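MdcA (Pseudomonas aeruginosa, PDB 5VIT) is the alpha subunit of malonate decarboxylase and probably acts as the transferase that exchanges acyl groups on the enzyme's acyl-carrier protein. Local coordinates at residues 154-159 with 192-197; 162-167 with 202-207. All coordinates share one frame; numbering follows the deposited sequence.

Contact 1: 154-159 with 192-197; sequences GFVADR and RIVDDP
Val156 and Ala157 lie alongside Arg192 and Ile193 as parallel neighbours in a small mixed sheet. Three backbone bonds run up the seam: Arg192 N to Phe155 O (3.3 Å), Ala157 N to Arg192 O (3.2 Å) and Val194 N to Ala157 O (2.9 Å). The short strands are splayed, their axes turned by 36°. Val156 uses both methyls. CG1, anti to the backbone N (chi1 -173°), meets Val194 CG1 at 3.7 Å, the two side chains crossing at about a right angle. CG2 sits over one face of the Arg192 guanidinium, 3.4 Å above its plane and toward the rim. On the other face of the sheet, Ile193 CG2 meets the bent chain of Arg159 at CD (3.8 Å). Asp195 runs beside that chain, but its OD1 stays 4.2 Å from Arg159 NE and far from the guanidinium plane, so the two attract as charges without bonding; Arg159 instead forms a salt bridge with Asp30. Asp158 OD2 touches Pro197 CB (3.7 Å) while accepting from Asn162 ND2. On its other edge this strand pairs with 163-164, where Phe155 and Val156 together sit opposite Tyr164 as a classic beta bulge. Direct bonding across this contact is therefore carried by the backbone; the side chains add van der Waals packing and a loose attraction of charges, and Asp158 and Arg159 find their strongest polar partners beyond the two segments.

Contact 2: 162-167 with 202-207; sequences NVYTGP and RVDIPA
Asp204 and Ile205 grip Val163 through the backbone: Val163 O accepts from Asp204 N (2.9 Å) and from Ile205 N (3.2 Å), while Val163 N gives its hydrogen to Ile205 O at 3.0 Å. The side-chain-to-backbone bonds centre on buried Asp204. With CG anti to the carbonyl carbon (chi1 -71°), its OD1 takes Thr165 N on the anti side at 2.6 Å and Gly166 N from above the carboxylate plane at 2.9 Å. At the other end, Asn162 OD1 accepts from Ala207 N (2.9 Å), a donor 57° out of the amide carbonyl plane; the amide nitrogen is engaged by Asp158 of the neighbouring strand. The charged pair lies within 202-207: Arg202 NH1 reaches the syn lone pair of Asp204 OD2 at 2.9 Å, in the guanidinium plane. Both partners have further salt bridges, Arg202 with Asp334 and Asp204 with Arg338, which should favour an ionised carboxylate. In ring-over-guanidinium packing, Tyr164 CE1 lies over the centre of the Arg202 group with the planes 76° apart, far from a flat stack; the Tyr164 hydroxyl bonds to Ser336. The apolar touch is Thr165 CG2 packed crosswise on Ile205 CD1. Asp204 and Ile205, two residues opposite the single Val163, form a classic beta bulge on one antiparallel, hydrogen-bonded bridge, fastening the loop between strands 192-194 and 212-215 to the edge of a small mixed sheet.

Both contacts build on one small sheet, in which strand 156-158 is central and strands 192-194 and 163-164 flank it. Contact 1 joins the centre to one flank; contact 2 ties the other flank to a loop. They meet where Val156 O approaches Tyr164 N and Phe155 N approaches Tyr164 O, both probable hydrogen bonds. Each is partly buried, but contact 1 lies farther from the chain centre and has more exposed residues, whereas contact 2 has more buried ones. Their chemistry follows: short, splayed parallel pairing with charges at the margins in 154-159 with 192-197, and a bulged bridge reinforced by a buried carboxylate in 162-167 with 202-207.

Contact 1: 154-159 with 192-197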
ATOM      1  N   GLY A 154      37.196  14.271  28.182  1.00 31.96           N
ATOM      2  CA  GLY A 154      36.910  13.116  29.019  1.00 31.19           C
ATOM      3  C   GLY A 154      36.296  13.540  30.345  1.00 35.53           C
ATOM      4  O   GLY A 154      36.276  14.732  30.669  1.00 35.12           O
ATOM      5  N   PHE A 155      35.783  12.579  31.112  1.00 34.97           N
ATOM      6  CA  PHE A 155      35.312  12.872  32.465  1.00 36.69           C
ATOM      7  C   PHE A 155      36.473  12.998  33.469  1.00 38.95           C
ATOM      8  O   PHE A 155      36.572  13.983  34.195  1.00 38.16           O
ATOM      9  CB  PHE A 155      34.339  11.802  32.944  1.00 34.71           C
ATOM     10  CG  PHE A 155      32.937  11.982  32.438  1.00 38.71           C
ATOM     11  CD1 PHE A 155      32.420  11.131  31.461  1.00 36.35           C
ATOM     12  CD2 PHE A 155      32.123  12.992  32.947  1.00 36.21           C
ATOM     13  CE1 PHE A 155      31.117  11.279  30.988  1.00 30.64           C
ATOM     14  CE2 PHE A 155      30.816  13.153  32.479  1.00 34.81           C
ATOM     15  CZ  PHE A 155      30.318  12.287  31.495  1.00 38.31           C
ATOM     16  N   VAL A 156      37.353  12.000  33.504  1.00 35.88           N
ATOM     17  CA  VAL A 156      38.397  11.938  34.518  1.00 33.85           C
ATOM     18  C   VAL A 156      39.746  11.559  33.921  1.00 35.17           C
ATOM     19  O   VAL A 156      39.819  10.669  33.074  1.00 37.17           O
ATOM     20  CB  VAL A 156      38.050  10.905  35.626  1.00 35.03           C
ATOM     21  CG1 VAL A 156      39.059  10.972  36.766  1.00 35.59           C
ATOM     22  CG2 VAL A 156      36.634  11.124  36.163  1.00 32.58           C
ATOM     23  N   ALA A 157      40.811  12.222  34.372  1.00 36.71           N
ATOM     24  CA  ALA A 157      42.183  11.795  34.077  1.00 36.72           C
ATOM     25  C   ALA A 157      43.005  11.616  35.354  1.00 41.60           C
ATOM     26  O   ALA A 157      42.725  12.244  36.375  1.00 45.60           O
ATOM     27  CB  ALA A 157      42.862  12.786  33.161  1.00 30.98           C
ATOM     28  N   ASP A 158      44.009  10.745  35.313  1.00 41.74           N
ATOM     29  CA  ASP A 158      45.021  10.755  36.365  1.00 42.85           C
ATOM     30  C   ASP A 158      46.201  11.635  35.905  1.00 44.96           C
ATOM     31  O   ASP A 158      46.216  12.126  34.764  1.00 40.82           O
ATOM     32  CB  ASP A 158      45.473   9.330  36.735  1.00 40.92           C
ATOM     33  CG  ASP A 158      46.153   8.594  35.582  1.00 45.90           C
ATOM     34  OD1 ASP A 158      46.605   9.253  34.616  1.00 39.40           O
ATOM     35  OD2 ASP A 158      46.243   7.344  35.655  1.00 38.39           O
ATOM     36  N   ARG A 159      47.182  11.829  36.780  1.00 44.86           N
ATOM     37  CA  ARG A 159      48.272  12.768  36.507  1.00 50.86           C
ATOM     38  C   ARG A 159      49.128  12.323  35.318  1.00 46.75           C
ATOM     39  O   ARG A 159      49.799  13.149  34.704  1.00 45.76           O
ATOM     40  CB  ARG A 159      49.161  12.950  37.751  1.00 56.79           C
ATOM     41  CG  ARG A 159      48.423  13.197  39.065  1.00 61.81           C
ATOM     42  CD  ARG A 159      47.853  14.605  39.145  1.00 62.15           C
ATOM     43  NE  ARG A 159      48.876  15.638  39.005  1.00 69.80           N
ATOM     44  CZ  ARG A 159      48.618  16.946  38.940  1.00 70.30           C
ATOM     45  NH1 ARG A 159      47.363  17.387  39.004  1.00 62.76           N
ATOM     46  NH2 ARG A 159      49.614  17.816  38.802  1.00 59.09           N
ATOM     47  N   ARG A 192      37.750  16.466  35.953  1.00 37.87           N
ATOM     48  CA  ARG A 192      38.602  16.465  37.138  1.00 42.70           C
ATOM     49  C   ARG A 192      39.781  15.504  36.997  1.00 45.86           C
ATOM     50  O   ARG A 192      39.680  14.430  36.384  1.00 42.83           O
ATOM     51  CB  ARG A 192      37.800  16.111  38.400  1.00 42.36           C
ATOM     52  CG  ARG A 192      37.274  14.706  38.410  1.00 45.62           C
ATOM     53  CD  ARG A 192      36.244  14.467  39.504  1.00 52.34           C
ATOM     54  NE  ARG A 192      35.544  13.200  39.273  1.00 51.64           N
ATOM     55  CZ  ARG A 192      35.903  12.037  39.808  1.00 56.19           C
ATOM     56  NH1 ARG A 192      36.949  11.978  40.632  1.00 53.29           N
ATOM     57  NH2 ARG A 192      35.209  10.933  39.530  1.00 56.70           N
ATOM     58  N   ILE A 193      40.901  15.915  37.582  1.00 46.33           N
ATOM     59  CA  ILE A 193      42.118  15.130  37.593  1.00 44.35           C
ATOM     60  C   ILE A 193      42.267  14.528  38.983  1.00 46.33           C
ATOM     61  O   ILE A 193      42.246  15.254  39.977  1.00 51.90           O
ATOM     62  CB  ILE A 193      43.345  15.995  37.213  1.00 41.26           C
ATOM     63  CG1 ILE A 193      43.105  16.682  35.866  1.00 39.51           C
ATOM     64  CG2 ILE A 193      44.607  15.150  37.170  1.00 50.64           C
ATOM     65  CD1 ILE A 193      44.078  17.800  35.526  1.00 37.77           C
ATOM     66  N   VAL A 194      42.366  13.200  39.055  1.00 49.07           N
ATOM     67  CA  VAL A 194      42.505  12.499  40.332  1.00 50.79           C
ATOM     68  C   VAL A 194      43.980  12.293  40.658  1.00 57.31           C
ATOM     69  O   VAL A 194      44.790  12.034  39.763  1.00 55.25           O
ATOM     70  CB  VAL A 194      41.783  11.122  40.332  1.00 52.93           C
ATOM     71  CG1 VAL A 194      40.287  11.316  40.276  1.00 49.16           C
ATOM     72  CG2 VAL A 194      42.264  10.229  39.171  1.00 44.43           C
ATOM     73  N   ASP A 195      44.333  12.419  41.935  1.00 60.93           N
ATOM     74  CA  ASP A 195      45.726  12.248  42.342  1.00 59.55           C
ATOM     75  C   ASP A 195      46.060  10.770  42.465  1.00 58.36           C
ATOM     76  O   ASP A 195      47.143  10.326  42.081  1.00 60.86           O
ATOM     77  CB  ASP A 195      46.001  12.982  43.653  1.00 59.01           C
ATOM     78  CG  ASP A 195      46.060  14.490  43.469  1.00 64.18           C
ATOM     79  OD1 ASP A 195      46.701  14.949  42.496  1.00 65.96           O
ATOM     80  OD2 ASP A 195      45.462  15.215  44.293  1.00 68.14           O
ATOM     81  N   ASP A 196      45.111  10.004  42.981  1.00 57.40           N
ATOM     82  CA  ASP A 196      45.266   8.561  43.043  1.00 56.64           C
ATOM     83  C   ASP A 196      44.842   7.946  41.713  1.00 57.68           C
ATOM     84  O   ASP A 196      43.674   8.036  41.334  1.00 56.44           O
ATOM     85  CB  ASP A 196      44.431   7.991  44.185  1.00 56.98           C
ATOM     86  CG  ASP A 196      44.756   6.544  44.483  1.00 61.99           C
ATOM     87  OD1 ASP A 196      45.447   5.891  43.666  1.00 56.15           O
ATOM     88  OD2 ASP A 196      44.301   6.062  45.545  1.00 65.41           O
ATOM     89  N   PRO A 197      45.783   7.310  40.999  1.00 62.07           N
ATOM     90  CA  PRO A 197      45.419   6.705  39.710  1.00 59.98           C
ATOM     91  C   PRO A 197      44.395   5.577  39.859  1.00 56.54           C
ATOM     92  O   PRO A 197      43.794   5.164  38.869  1.00 56.85           O
ATOM     93  CB  PRO A 197      46.756   6.176  39.178  1.00 52.89           C
ATOM     94  CG  PRO A 197      47.604   5.992  40.395  1.00 58.89           C
ATOM     95  CD  PRO A 197      47.204   7.094  41.332  1.00 59.05           C
TER

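Contact 2: 162-167 with 202-207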
ATOM      1  N   ASN A 162      46.065   8.818  31.684  1.00 35.77           N
ATOM      2  CA  ASN A 162      44.975   7.882  31.442  1.00 37.70           C
ATOM      3  C   ASN A 162      43.681   8.646  31.592  1.00 43.19           C
ATOM      4  O   ASN A 162      43.551   9.472  32.504  1.00 39.79           O
ATOM      5  CB  ASN A 162      44.998   6.690  32.394  1.00 36.11           C
ATOM      6  CG  ASN A 162      46.272   5.893  32.296  1.00 41.67           C
ATOM      7  OD1 ASN A 162      46.492   5.178  31.320  1.00 41.00           O
ATOM      8  ND2 ASN A 162      47.124   6.003  33.317  1.00 40.85           N
ATOM      9  N   VAL A 163      42.745   8.388  30.679  1.00 38.29           N
ATOM     10  CA  VAL A 163      41.496   9.133  30.616  1.00 35.76           C
ATOM     11  C   VAL A 163      40.310   8.189  30.652  1.00 35.06           C
ATOM     12  O   VAL A 163      40.285   7.172  29.942  1.00 33.17           O
ATOM     13  CB  VAL A 163      41.403  10.006  29.338  1.00 38.72           C
ATOM     14  CG1 VAL A 163      40.018  10.656  29.225  1.00 33.92           C
ATOM     15  CG2 VAL A 163      42.491  11.056  29.328  1.00 31.66           C
ATOM     16  N   TYR A 164      39.341   8.530  31.499  1.00 31.33           N
ATOM     17  CA  TYR A 164      38.050   7.866  31.517  1.00 32.51           C
ATOM     18  C   TYR A 164      37.032   8.713  30.750  1.00 33.21           C
ATOM     19  O   TYR A 164      36.854   9.898  31.039  1.00 35.92           O
ATOM     20  CB  TYR A 164      37.593   7.623  32.956  1.00 37.19           C
ATOM     21  CG  TYR A 164      36.136   7.236  33.099  1.00 38.48           C
ATOM     22  CD1 TYR A 164      35.690   5.965  32.749  1.00 34.34           C
ATOM     23  CD2 TYR A 164      35.208   8.142  33.599  1.00 38.22           C
ATOM     24  CE1 TYR A 164      34.352   5.606  32.896  1.00 33.88           C
ATOM     25  CE2 TYR A 164      33.873   7.793  33.747  1.00 36.47           C
ATOM     26  CZ  TYR A 164      33.450   6.530  33.394  1.00 37.21           C
ATOM     27  OH  TYR A 164      32.121   6.202  33.539  1.00 36.76           O
ATOM     28  N   THR A 165      36.383   8.108  29.762  1.00 32.66           N
ATOM     29  CA  THR A 165      35.387   8.811  28.971  1.00 31.72           C
ATOM     30  C   THR A 165      33.992   8.258  29.177  1.00 31.54           C
ATOM     31  O   THR A 165      33.023   8.905  28.801  1.00 34.20           O
ATOM     32  CB  THR A 165      35.690   8.759  27.461  1.00 33.75           C
ATOM     33  OG1 THR A 165      35.944   7.403  27.069  1.00 32.35           O
ATOM     34  CG2 THR A 165      36.874   9.639  27.105  1.00 31.85           C
ATOM     35  N   GLY A 166      33.894   7.052  29.734  1.00 31.65           N
ATOM     36  CA  GLY A 166      32.611   6.464  30.098  1.00 33.23           C
ATOM     37  C   GLY A 166      31.536   6.413  29.018  1.00 34.11           C
ATOM     38  O   GLY A 166      31.819   6.036  27.873  1.00 29.53           O
ATOM     39  N   PRO A 167      30.286   6.774  29.387  1.00 33.72           N
ATOM     40  CA  PRO A 167      29.136   6.775  28.468  1.00 29.08           C
ATOM     41  C   PRO A 167      29.325   7.714  27.294  1.00 29.93           C
ATOM     42  O   PRO A 167      28.665   7.528  26.271  1.00 31.11           O
ATOM     43  CB  PRO A 167      27.982   7.244  29.356  1.00 28.43           C
ATOM     44  CG  PRO A 167      28.362   6.745  30.716  1.00 31.71           C
ATOM     45  CD  PRO A 167      29.857   6.990  30.782  1.00 31.36           C
ATOM     46  N   ARG A 202      37.752   3.769  35.012  1.00 35.89           N
ATOM     47  CA  ARG A 202      38.154   2.848  33.952  1.00 34.17           C
ATOM     48  C   ARG A 202      39.129   3.593  33.048  1.00 37.25           C
ATOM     49  O   ARG A 202      39.117   4.828  33.004  1.00 36.10           O
ATOM     50  CB  ARG A 202      36.921   2.351  33.177  1.00 38.91           C
ATOM     51  CG  ARG A 202      37.175   1.609  31.878  1.00 39.21           C
ATOM     52  CD  ARG A 202      36.150   2.006  30.796  1.00 39.10           C
ATOM     53  NE  ARG A 202      34.786   1.816  31.258  1.00 41.03           N
ATOM     54  CZ  ARG A 202      33.687   2.292  30.664  1.00 37.85           C
ATOM     55  NH1 ARG A 202      33.748   2.999  29.542  1.00 31.20           N
ATOM     56  NH2 ARG A 202      32.508   2.047  31.215  1.00 36.57           N
ATOM     57  N   VAL A 203      40.000   2.873  32.351  1.00 32.68           N
ATOM     58  CA  VAL A 203      40.783   3.527  31.315  1.00 36.84           C
ATOM     59  C   VAL A 203      40.101   3.326  29.954  1.00 38.45           C
ATOM     60  O   VAL A 203      39.814   2.194  29.552  1.00 41.94           O
ATOM     61  CB  VAL A 203      42.234   3.005  31.275  1.00 41.99           C
ATOM     62  CG1 VAL A 203      43.011   3.716  30.167  1.00 34.48           C
ATOM     63  CG2 VAL A 203      42.917   3.219  32.631  1.00 26.02           C
ATOM     64  N   ASP A 204      39.808   4.425  29.263  1.00 36.75           N
ATOM     65  CA  ASP A 204      39.244   4.343  27.909  1.00 39.09           C
ATOM     66  C   ASP A 204      40.316   4.712  26.886  1.00 40.24           C
ATOM     67  O   ASP A 204      40.411   4.088  25.826  1.00 36.03           O
ATOM     68  CB  ASP A 204      38.023   5.261  27.745  1.00 30.46           C
ATOM     69  CG  ASP A 204      36.793   4.761  28.510  1.00 34.77           C
ATOM     70  OD1 ASP A 204      36.323   5.484  29.414  1.00 36.81           O
ATOM     71  OD2 ASP A 204      36.285   3.659  28.210  1.00 32.15           O
ATOM     72  N   ILE A 205      41.096   5.744  27.211  1.00 35.64           N
ATOM     73  CA  ILE A 205      42.243   6.160  26.407  1.00 37.74           C
ATOM     74  C   ILE A 205      43.493   6.073  27.285  1.00 37.86           C
ATOM     75  O   ILE A 205      43.609   6.807  28.271  1.00 37.33           O
ATOM     76  CB  ILE A 205      42.083   7.600  25.840  1.00 39.67           C
ATOM     77  CG1 ILE A 205      41.022   7.639  24.734  1.00 39.07           C
ATOM     78  CG2 ILE A 205      43.384   8.098  25.228  1.00 30.83           C
ATOM     79  CD1 ILE A 205      39.641   7.766  25.245  1.00 39.12           C
ATOM     80  N   PRO A 206      44.420   5.152  26.951  1.00 37.34           N
ATOM     81  CA  PRO A 206      45.625   4.943  27.767  1.00 37.78           C
ATOM     82  C   PRO A 206      46.557   6.161  27.751  1.00 38.45           C
ATOM     83  O   PRO A 206      46.530   6.935  26.799  1.00 35.84           O
ATOM     84  CB  PRO A 206      46.283   3.725  27.113  1.00 35.52           C
ATOM     85  CG  PRO A 206      45.177   3.061  26.341  1.00 37.94           C
ATOM     86  CD  PRO A 206      44.351   4.194  25.837  1.00 36.77           C
ATOM     87  N   ALA A 207      47.345   6.329  28.811  1.00 38.35           N
ATOM     88  CA  ALA A 207      48.227   7.490  28.968  1.00 36.35           C
ATOM     89  C   ALA A 207      49.179   7.671  27.786  1.00 37.25           C
ATOM     90  O   ALA A 207      49.491   8.801  27.412  1.00 40.46           O
ATOM     91  CB  ALA A 207      49.020   7.368  30.275  1.00 40.70           C
TER